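Local coordinates for protein 3-methyladenine dna-glycosylase (Archaeoglobus fulgidus, PDB 2JHN) that belongs, as an AlkA-type DNA glycosylase, to the helix-hairpin-helix (HhH-GPD) superfamily of base excision DNA repair proteins, at residues M116-G121 and N196-K201; V189-E194 and T213-I218; E207-L212 and L225-A230. The protein carries 1 engineered substitution. All blocks are in the same frame, centred on the assembly; numbering follows the deposited sequence.

Contact 1. Residues M116-G121 and N196-K201; sequences MSVFEG and NLEELK
Val118 puts both of its methyl groups against the short 3-10 segment 197-201. CG1, anti to the backbone N, lies 3.9 Å from Leu197 CG and 4.0 Å from Leu200 CD2, touching both leucines. CG2 packs on the aliphatic part of Lys201 and meets its CG at 3.6 Å, the two side chains sliding past one another in opposite directions. Beside this centre, Phe119 offers the rim of its ring rather than a face: its CD1 is 3.9 Å from Leu197 CD2, which stays near the ring plane. The same leucine and phenylalanine also touch Ile191 of helix 182-192, so the apolar patch runs on beyond the two segments. Helix 118-127 starts here, with Ser117 as its N-cap: Ser117 OG accepts from Glu120 N at 3.1 Å. Val118 N is met directly by the other segment, Phe119 N through a water. A bend in the Glu198 chain (chi2 65°) turns its CD back toward the helix start, and OE1 accepts from Val118 N at 2.9 Å along a nearly straight bond (169° at the hydrogen). The N-H arrives on the syn side, 26° out of the carboxylate plane. Water 1 extends the grip, accepting from Phe119 N at 2.9 Å and donating to Glu198 OE1 at 2.7 Å. A carboxylate at a helix N-terminus is probably stabilised by the local field. Farther out, Lys201 carries its ammonium to a salt bridge with Glu78, on helix 69-80 in the TBP-like part of the chain.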
loop_
_atom_site.group_PDB
_atom_site.type_symbol
_atom_site.label_atom_id
_atom_site.label_comp_id
_atom_site.label_asym_id
_atom_site.label_seq_id
_atom_site.Cartn_x
_atom_site.Cartn_y
_atom_site.Cartn_z
ATOM N N MET A 116 2.585 -6.386 -1.459
ATOM C CA MET A 116 2.122 -7.756 -1.697
ATOM C C MET A 116 2.807 -8.797 -0.789
ATOM O O MET A 116 2.699 -10.012 -1.019
ATOM C CB MET A 116 2.263 -8.128 -3.175
ATOM C CG MET A 116 1.586 -7.131 -4.129
ATOM S SD MET A 116 0.691 -7.932 -5.487
ATOM C CE MET A 116 -0.441 -8.922 -4.516
ATOM N N SER A 117 3.519 -8.305 0.227
ATOM C CA SER A 117 4.026 -9.146 1.324
ATOM C C SER A 117 4.289 -8.251 2.529
ATOM O O SER A 117 4.513 -7.042 2.376
ATOM C CB SER A 117 5.334 -9.891 0.952
ATOM O OG SER A 117 6.470 -9.015 0.843
ATOM N N VAL A 118 4.309 -8.862 3.719
ATOM C CA VAL A 118 4.641 -8.134 4.950
ATOM C C VAL A 118 6.048 -7.534 4.870
ATOM O O VAL A 118 6.278 -6.375 5.262
ATOM C CB VAL A 118 4.540 -9.081 6.181
ATOM C CG1 VAL A 118 5.094 -8.402 7.468
ATOM C CG2 VAL A 118 3.093 -9.518 6.366
ATOM N N PHE A 119 7.005 -8.345 4.415
ATOM C CA PHE A 119 8.361 -7.860 4.218
ATOM C C PHE A 119 8.426 -6.593 3.357
ATOM O O PHE A 119 9.051 -5.613 3.749
ATOM C CB PHE A 119 9.298 -8.923 3.602
ATOM C CG PHE A 119 10.695 -8.429 3.448
ATOM C CD1 PHE A 119 11.423 -8.033 4.575
ATOM C CD2 PHE A 119 11.287 -8.339 2.198
ATOM C CE1 PHE A 119 12.718 -7.570 4.465
ATOM C CE2 PHE A 119 12.636 -7.862 2.064
ATOM C CZ PHE A 119 13.337 -7.485 3.189
ATOM N N GLU A 120 7.749 -6.605 2.209
ATOM C CA GLU A 120 7.728 -5.425 1.344
ATOM C C GLU A 120 7.131 -4.211 2.074
ATOM O O GLU A 120 7.668 -3.101 1.984
ATOM C CB GLU A 120 6.993 -5.734 0.040
ATOM C CG GLU A 120 6.781 -4.510 -0.872
ATOM C CD GLU A 120 5.865 -4.790 -2.059
ATOM O OE1 GLU A 120 5.365 -5.926 -2.210
ATOM O OE2 GLU A 120 5.648 -3.818 -2.848
ATOM N N GLY A 121 6.015 -4.421 2.772
ATOM C CA GLY A 121 5.352 -3.338 3.529
ATOM C C GLY A 121 6.249 -2.726 4.594
ATOM O O GLY A 121 6.335 -1.500 4.703
ATOM N N ASN A 196 9.284 -16.450 9.137
ATOM C CA ASN A 196 7.820 -16.511 9.230
ATOM C C ASN A 196 7.141 -15.136 9.237
ATOM O O ASN A 196 6.077 -14.939 9.821
ATOM C CB ASN A 196 7.384 -17.356 10.443
ATOM C CG ASN A 196 8.000 -18.766 10.417
ATOM O OD1 ASN A 196 7.870 -19.487 9.431
ATOM N ND2 ASN A 196 8.660 -19.151 11.505
ATOM N N LEU A 197 7.794 -14.168 8.608
ATOM C CA LEU A 197 7.309 -12.794 8.666
ATOM C C LEU A 197 5.904 -12.599 8.052
ATOM O O LEU A 197 5.099 -11.805 8.559
ATOM C CB LEU A 197 8.392 -11.870 8.060
ATOM C CG LEU A 197 8.407 -10.373 8.266
ATOM C CD1 LEU A 197 8.382 -9.970 9.750
ATOM C CD2 LEU A 197 9.648 -9.848 7.562
ATOM N N GLU A 198 5.556 -13.368 7.013
ATOM C CA GLU A 198 4.218 -13.209 6.435
ATOM C C GLU A 198 3.112 -13.506 7.470
ATOM O O GLU A 198 1.998 -13.010 7.359
ATOM C CB GLU A 198 4.047 -14.075 5.179
ATOM C CG GLU A 198 2.795 -13.730 4.335
ATOM C CD GLU A 198 2.823 -12.323 3.691
ATOM O OE1 GLU A 198 3.915 -11.700 3.585
ATOM O OE2 GLU A 198 1.715 -11.869 3.279
ATOM N N GLU A 199 3.429 -14.314 8.486
ATOM C CA GLU A 199 2.434 -14.615 9.533
ATOM C C GLU A 199 1.986 -13.402 10.355
ATOM O O GLU A 199 0.936 -13.437 11.004
ATOM C CB GLU A 199 2.921 -15.743 10.467
ATOM C CG GLU A 199 3.156 -17.064 9.737
ATOM C CD GLU A 199 3.748 -18.153 10.640
ATOM O OE1 GLU A 199 4.049 -17.861 11.815
ATOM O OE2 GLU A 199 3.956 -19.281 10.147
ATOM N N LEU A 200 2.768 -12.316 10.307
ATOM C CA LEU A 200 2.453 -11.107 11.076
ATOM C C LEU A 200 1.068 -10.573 10.727
ATOM O O LEU A 200 0.403 -9.979 11.573
ATOM C CB LEU A 200 3.532 -10.028 10.849
ATOM C CG LEU A 200 3.598 -8.867 11.845
ATOM C CD1 LEU A 200 3.953 -9.346 13.268
ATOM C CD2 LEU A 200 4.601 -7.803 11.342
ATOM N N LYS A 201 0.648 -10.789 9.481
ATOM C CA LYS A 201 -0.701 -10.417 9.035
ATOM C C LYS A 201 -1.829 -10.973 9.886
ATOM O O LYS A 201 -2.880 -10.362 9.997
ATOM C CB LYS A 201 -0.941 -10.888 7.607
ATOM C CG LYS A 201 -0.495 -9.919 6.595
ATOM C CD LYS A 201 -0.893 -10.376 5.225
ATOM C CE LYS A 201 -2.081 -9.603 4.747
ATOM N NZ LYS A 201 -2.451 -10.123 3.411
HETATM O O HOH W 1 6.547 -11.233 4.084
#

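Contact 2. Residues V189-E194 and T213-I218; sequences VEIAKE and TSFKGI. With NA (sodium ion), chain E.
Ile191 of helix 182-192 faces Phe215 with their CA atoms 8.5 Å apart, while residues Phe215 to Ile218 fold into a type II beta turn. Only side chains bridge that gap. Ile191 CD1 sits over one face of the Phe215 ring, 3.5 Å from its centroid and 6° off the normal, a CH-pi contact that is almost perfectly centred. Two carboxylates take up positions at the ring's edge. Glu190, with CG anti to its backbone N and an extended chain beyond, brings OE2 to 3.4 Å from Phe215 CD1, its carboxylate turned 57° from the ring plane. At the far tip, Glu194 CD lies 3.7 Å from Phe215 CZ, and there the two planes are close to perpendicular (84°). Glu194 OE1 lies very close to Tyr211 OH, a probable hydrogen bond, and the Tyr211 ring meets Phe215 edge-to-face. Glu190 OE1 also forms a rather long salt bridge, 3.5 Å to Lys216 NZ; that ammonium is further paired with a bound MES molecule. The backbone of the same loop binds a sodium ion through Thr213 O at 2.3 Å and through Phe215 O and Ile218 O, with waters 2 and 3 completing the observed set. Water 2 also accepts from Gly217 N, whose backbone angles would jam a CB against the preceding carbonyl. This is the hairpin of the helix-hairpin-helix motif. The chemistry of the contact is divided: Phe215 gives its side chain to the helix and its carbonyl to the metal, while the carboxylates near the ring-edge hydrogens probably add a modest electrostatic attraction to the apolar packing.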
loop_
_atom_site.group_PDB
_atom_site.type_symbol
_atom_site.label_atom_id
_atom_site.label_comp_id
_atom_site.label_asym_id
_atom_site.label_seq_id
_atom_site.Cartn_x
_atom_site.Cartn_y
_atom_site.Cartn_z
ATOM N N VAL A 189 17.979 -4.790 6.562
ATOM C CA VAL A 189 18.711 -6.054 6.646
ATOM C C VAL A 189 18.299 -6.823 7.919
ATOM O O VAL A 189 18.032 -8.022 7.879
ATOM C CB VAL A 189 20.242 -5.829 6.525
ATOM C CG1 VAL A 189 21.016 -7.113 6.879
ATOM C CG2 VAL A 189 20.598 -5.356 5.112
ATOM N N GLU A 190 18.177 -6.108 9.033
ATOM C CA GLU A 190 17.712 -6.684 10.300
ATOM C C GLU A 190 16.351 -7.409 10.165
ATOM O O GLU A 190 16.185 -8.568 10.565
ATOM C CB GLU A 190 17.646 -5.579 11.364
ATOM C CG GLU A 190 17.603 -6.081 12.798
ATOM C CD GLU A 190 17.509 -4.954 13.855
ATOM O OE1 GLU A 190 17.943 -3.800 13.603
ATOM O OE2 GLU A 190 17.021 -5.255 14.970
ATOM N N ILE A 191 15.395 -6.722 9.549
ATOM C CA ILE A 191 14.077 -7.279 9.301
ATOM C C ILE A 191 14.156 -8.500 8.370
ATOM O O ILE A 191 13.453 -9.500 8.574
ATOM C CB ILE A 191 13.118 -6.181 8.745
ATOM C CG1 ILE A 191 12.906 -5.038 9.782
ATOM C CG2 ILE A 191 11.822 -6.800 8.229
ATOM C CD1 ILE A 191 12.074 -5.426 10.981
ATOM N N ALA A 192 15.041 -8.439 7.370
ATOM C CA ALA A 192 15.210 -9.558 6.415
ATOM C C ALA A 192 15.612 -10.905 7.064
ATOM O O ALA A 192 15.295 -11.994 6.555
ATOM C CB ALA A 192 16.214 -9.162 5.295
ATOM N N LYS A 193 16.314 -10.822 8.184
ATOM C CA LYS A 193 16.682 -12.019 8.976
ATOM C C LYS A 193 15.515 -12.737 9.679
ATOM O O LYS A 193 15.660 -13.873 10.138
ATOM C CB LYS A 193 17.749 -11.632 10.013
ATOM C CG LYS A 193 19.078 -11.261 9.392
ATOM C CD LYS A 193 20.071 -10.772 10.440
ATOM C CE LYS A 193 21.353 -10.299 9.789
ATOM N NZ LYS A 193 22.323 -9.831 10.820
ATOM N N GLU A 194 14.359 -12.077 9.782
ATOM C CA GLU A 194 13.218 -12.633 10.515
ATOM C C GLU A 194 12.540 -13.753 9.743
ATOM O O GLU A 194 12.271 -13.628 8.551
ATOM C CB GLU A 194 12.205 -11.531 10.862
ATOM C CG GLU A 194 12.753 -10.454 11.790
ATOM C CD GLU A 194 12.893 -10.957 13.224
ATOM O OE1 GLU A 194 11.874 -11.223 13.886
ATOM O OE2 GLU A 194 14.028 -11.131 13.679
ATOM N N THR A 213 7.537 -2.361 17.027
ATOM C CA THR A 213 8.199 -1.309 17.782
ATOM C C THR A 213 9.364 -1.853 18.613
ATOM O O THR A 213 10.175 -1.069 19.103
ATOM C CB THR A 213 7.236 -0.504 18.695
ATOM O OG1 THR A 213 6.526 -1.394 19.565
ATOM C CG2 THR A 213 6.246 0.312 17.853
ATOM N N SER A 214 9.452 -3.170 18.738
ATOM C CA SER A 214 10.589 -3.828 19.407
ATOM C C SER A 214 11.917 -3.676 18.633
ATOM O O SER A 214 13.005 -3.894 19.195
ATOM C CB SER A 214 10.275 -5.309 19.715
ATOM O OG SER A 214 10.573 -6.152 18.616
ATOM N N PHE A 215 11.842 -3.318 17.353
ATOM C CA PHE A 215 13.041 -3.004 16.582
ATOM C C PHE A 215 13.466 -1.555 16.824
ATOM O O PHE A 215 12.639 -0.649 16.794
ATOM C CB PHE A 215 12.792 -3.260 15.085
ATOM C CG PHE A 215 12.578 -4.714 14.753
ATOM C CD1 PHE A 215 13.650 -5.520 14.354
ATOM C CD2 PHE A 215 11.313 -5.284 14.847
ATOM C CE1 PHE A 215 13.450 -6.870 14.056
ATOM C CE2 PHE A 215 11.108 -6.648 14.532
ATOM C CZ PHE A 215 12.174 -7.427 14.148
ATOM N N LYS A 216 14.758 -1.327 17.074
ATOM C CA LYS A 216 15.236 0.045 17.263
ATOM C C LYS A 216 15.213 0.791 15.928
ATOM O O LYS A 216 15.906 0.416 14.969
ATOM C CB LYS A 216 16.628 0.066 17.909
ATOM C CG LYS A 216 17.720 -0.510 17.027
ATOM C CD LYS A 216 19.022 -0.845 17.799
ATOM C CE LYS A 216 20.020 -1.538 16.881
ATOM N NZ LYS A 216 19.627 -2.946 16.593
ATOM N N GLY A 217 14.386 1.826 15.861
ATOM C CA GLY A 217 14.277 2.640 14.658
ATOM C C GLY A 217 12.880 2.532 14.061
ATOM O O GLY A 217 12.547 3.245 13.098
ATOM N N ILE A 218 12.084 1.631 14.630
ATOM C CA ILE A 218 10.648 1.554 14.310
ATOM C C ILE A 218 9.874 2.094 15.514
ATOM O O ILE A 218 9.845 1.456 16.560
ATOM C CB ILE A 218 10.181 0.142 13.970
ATOM C CG1 ILE A 218 10.973 -0.412 12.760
ATOM C CG2 ILE A 218 8.662 0.150 13.692
ATOM C CD1 ILE A 218 10.500 -1.761 12.217
HETATM NA NA NA E . 11.375 0.765 18.339
HETATM O O HOH W 2 12.828 2.712 18.026
HETATM O O HOH W 3 10.157 2.208 20.015
#

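Contact 3. Residues E207-L212 and L225-A230; sequences EAYEYL and LVLSIA. Engineered in segment 225-230: Ile229 (natural residue Met).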
loop_
_atom_site.group_PDB
_atom_site.type_symbol
_atom_site.label_atom_id
_atom_site.label_comp_id
_atom_site.label_asym_id
_atom_site.label_seq_id
_atom_site.Cartn_x
_atom_site.Cartn_y
_atom_site.Cartn_z
ATOM N N GLU A 207 -0.238 -7.176 19.672
ATOM C CA GLU A 207 0.934 -8.060 19.537
ATOM C C GLU A 207 1.835 -7.648 18.347
ATOM O O GLU A 207 3.075 -7.645 18.444
ATOM C CB GLU A 207 0.471 -9.516 19.327
ATOM C CG GLU A 207 -0.329 -10.171 20.507
ATOM C CD GLU A 207 -1.822 -9.790 20.576
ATOM O OE1 GLU A 207 -2.338 -9.017 19.731
ATOM O OE2 GLU A 207 -2.493 -10.267 21.521
ATOM N N ALA A 208 1.201 -7.351 17.216
ATOM C CA ALA A 208 1.933 -6.898 16.024
ATOM C C ALA A 208 2.596 -5.539 16.290
ATOM O O ALA A 208 3.747 -5.349 15.919
ATOM C CB ALA A 208 1.013 -6.866 14.812
ATOM N N TYR A 209 1.887 -4.624 16.963
ATOM C CA TYR A 209 2.458 -3.318 17.340
ATOM C C TYR A 209 3.710 -3.474 18.212
ATOM O O TYR A 209 4.724 -2.819 17.986
ATOM C CB TYR A 209 1.415 -2.439 18.076
ATOM C CG TYR A 209 1.960 -1.069 18.404
ATOM C CD1 TYR A 209 1.918 -0.037 17.464
ATOM C CD2 TYR A 209 2.565 -0.801 19.655
ATOM C CE1 TYR A 209 2.448 1.254 17.764
ATOM C CE2 TYR A 209 3.086 0.476 19.948
ATOM C CZ TYR A 209 3.028 1.495 19.000
ATOM O OH TYR A 209 3.555 2.755 19.297
ATOM N N GLU A 210 3.648 -4.352 19.205
ATOM C CA GLU A 210 4.794 -4.540 20.098
ATOM C C GLU A 210 5.960 -5.229 19.393
ATOM O O GLU A 210 7.113 -4.949 19.690
ATOM C CB GLU A 210 4.387 -5.303 21.365
ATOM C CG GLU A 210 3.522 -4.494 22.315
ATOM C CD GLU A 210 4.246 -3.280 22.900
ATOM O OE1 GLU A 210 5.433 -3.415 23.278
ATOM O OE2 GLU A 210 3.623 -2.199 23.001
ATOM N N TYR A 211 5.666 -6.107 18.438
ATOM C CA TYR A 211 6.723 -6.714 17.644
ATOM C C TYR A 211 7.426 -5.664 16.775
ATOM O O TYR A 211 8.666 -5.542 16.802
ATOM C CB TYR A 211 6.185 -7.863 16.809
ATOM C CG TYR A 211 7.186 -8.444 15.832
ATOM C CD1 TYR A 211 8.194 -9.307 16.265
ATOM C CD2 TYR A 211 7.117 -8.127 14.468
ATOM C CE1 TYR A 211 9.132 -9.849 15.351
ATOM C CE2 TYR A 211 8.020 -8.645 13.549
ATOM C CZ TYR A 211 9.034 -9.512 14.004
ATOM O OH TYR A 211 9.910 -10.051 13.096
ATOM N N LEU A 212 6.639 -4.881 16.037
ATOM C CA LEU A 212 7.237 -3.879 15.140
ATOM C C LEU A 212 8.083 -2.876 15.928
ATOM O O LEU A 212 9.224 -2.630 15.582
ATOM C CB LEU A 212 6.160 -3.174 14.296
ATOM C CG LEU A 212 5.512 -4.144 13.296
ATOM C CD1 LEU A 212 4.184 -3.564 12.819
ATOM C CD2 LEU A 212 6.482 -4.370 12.133
ATOM N N LEU A 225 1.527 2.802 10.561
ATOM C CA LEU A 225 1.456 2.810 9.081
ATOM C C LEU A 225 1.528 1.361 8.536
ATOM O O LEU A 225 0.697 0.950 7.724
ATOM C CB LEU A 225 2.576 3.677 8.493
ATOM C CG LEU A 225 2.531 4.050 7.022
ATOM C CD1 LEU A 225 1.278 4.928 6.796
ATOM C CD2 LEU A 225 3.832 4.835 6.708
ATOM N N VAL A 226 2.478 0.574 9.031
ATOM C CA VAL A 226 2.579 -0.856 8.612
ATOM C C VAL A 226 1.284 -1.592 8.905
ATOM O O VAL A 226 0.745 -2.277 8.032
ATOM C CB VAL A 226 3.772 -1.562 9.273
ATOM C CG1 VAL A 226 3.666 -3.116 9.124
ATOM C CG2 VAL A 226 5.095 -1.030 8.670
ATOM N N LEU A 227 0.782 -1.449 10.135
ATOM C CA LEU A 227 -0.420 -2.127 10.558
ATOM C C LEU A 227 -1.593 -1.868 9.589
ATOM O O LEU A 227 -2.300 -2.788 9.209
ATOM C CB LEU A 227 -0.804 -1.709 11.985
ATOM C CG LEU A 227 -0.044 -2.559 13.045
ATOM C CD1 LEU A 227 -0.014 -1.856 14.379
ATOM C CD2 LEU A 227 -0.754 -3.900 13.187
ATOM N N SER A 228 -1.754 -0.626 9.192
ATOM C CA SER A 228 -2.888 -0.245 8.329
ATOM C C SER A 228 -2.624 -0.550 6.848
ATOM O O SER A 228 -3.449 -1.206 6.185
ATOM C CB SER A 228 -3.224 1.233 8.526
ATOM O OG SER A 228 -2.088 2.063 8.398
ATOM N N ILE A 229 -1.502 -0.076 6.335
ATOM C CA ILE A 229 -1.250 -0.149 4.884
ATOM C C ILE A 229 -0.660 -1.465 4.381
ATOM O O ILE A 229 -0.795 -1.764 3.181
ATOM C CB ILE A 229 -0.481 1.104 4.306
ATOM C CG1 ILE A 229 1.031 1.018 4.545
ATOM C CG2 ILE A 229 -1.097 2.432 4.829
ATOM C CD1 ILE A 229 1.886 2.119 3.798
ATOM N N ALA A 230 -0.027 -2.239 5.267
ATOM C CA ALA A 230 0.581 -3.532 4.920
ATOM C C ALA A 230 -0.156 -4.742 5.510
ATOM O O ALA A 230 -0.282 -5.781 4.837
ATOM C CB ALA A 230 2.072 -3.566 5.310
#
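Ala208 meets helix 220-229 through its single methyl group: CB is 3.8 Å from Leu227 CD2. Leu227 has CG anti to its own carbonyl carbon (chi1 -85°), and from there its fork straddles neighbouring positions of the first segment, CD2 on Ala208 and CD1 on Tyr209. At Tyr209 the touching atoms lie near the base of the side chain, with Leu227 CD1 at 4.0 Å from Tyr209 CB and 4.1 Å from Tyr209 CD1. The methyl carbon lies at the ring's edge, near its plane, and the two side chains cross at about a right angle. The tyrosine side chain also touches Arg220, Ala223 and Glu224, one to two turns earlier on helix 220-229. These are the two helices of the helix-hairpin-helix motif, joined by the short hairpin between them. Their local axes pass 10.5 Å apart and run at 134° to each other, about midway between perpendicular and antiparallel. The CA atoms of Tyr209 and Leu227 stand 7.5 Å apart, against 8.6 Å for those of Leu212 and Val226, yet the side chains of the two pairs approach each other to similar distances. Leu212, one helical turn after Ala208, extends CD1 to 3.8 Å from Val226 CG1, the side chains meeting at an oblique angle. The same CD1 approaches Leu227 CG more loosely, at 4.4 Å. Ile122 of helix 118-127 touches both Leu212 and Val226, and Ala125 of that helix also packs on Val226.

Contact 3 is a buried contact, wholly apolar across its interface, joining the two helices of the helix-hairpin-helix motif. Contact 2 takes the hairpin between those helices and, at a more open edge, adds a salt bridge and a sodium site to its aromatic centre. Contact 1 is intermediate: a buried valine and leucines, with a carboxylate and a water at its polar edge. Helix 182-192 meets contact 1 where Ile191 and Ala192 pack on Phe119, while Leu197 and Leu200 lie on Tyr211 of helix 205-213. Tyr211 thus stands between contacts 1 and 2, and takes no part in the helix pairing of contact 3.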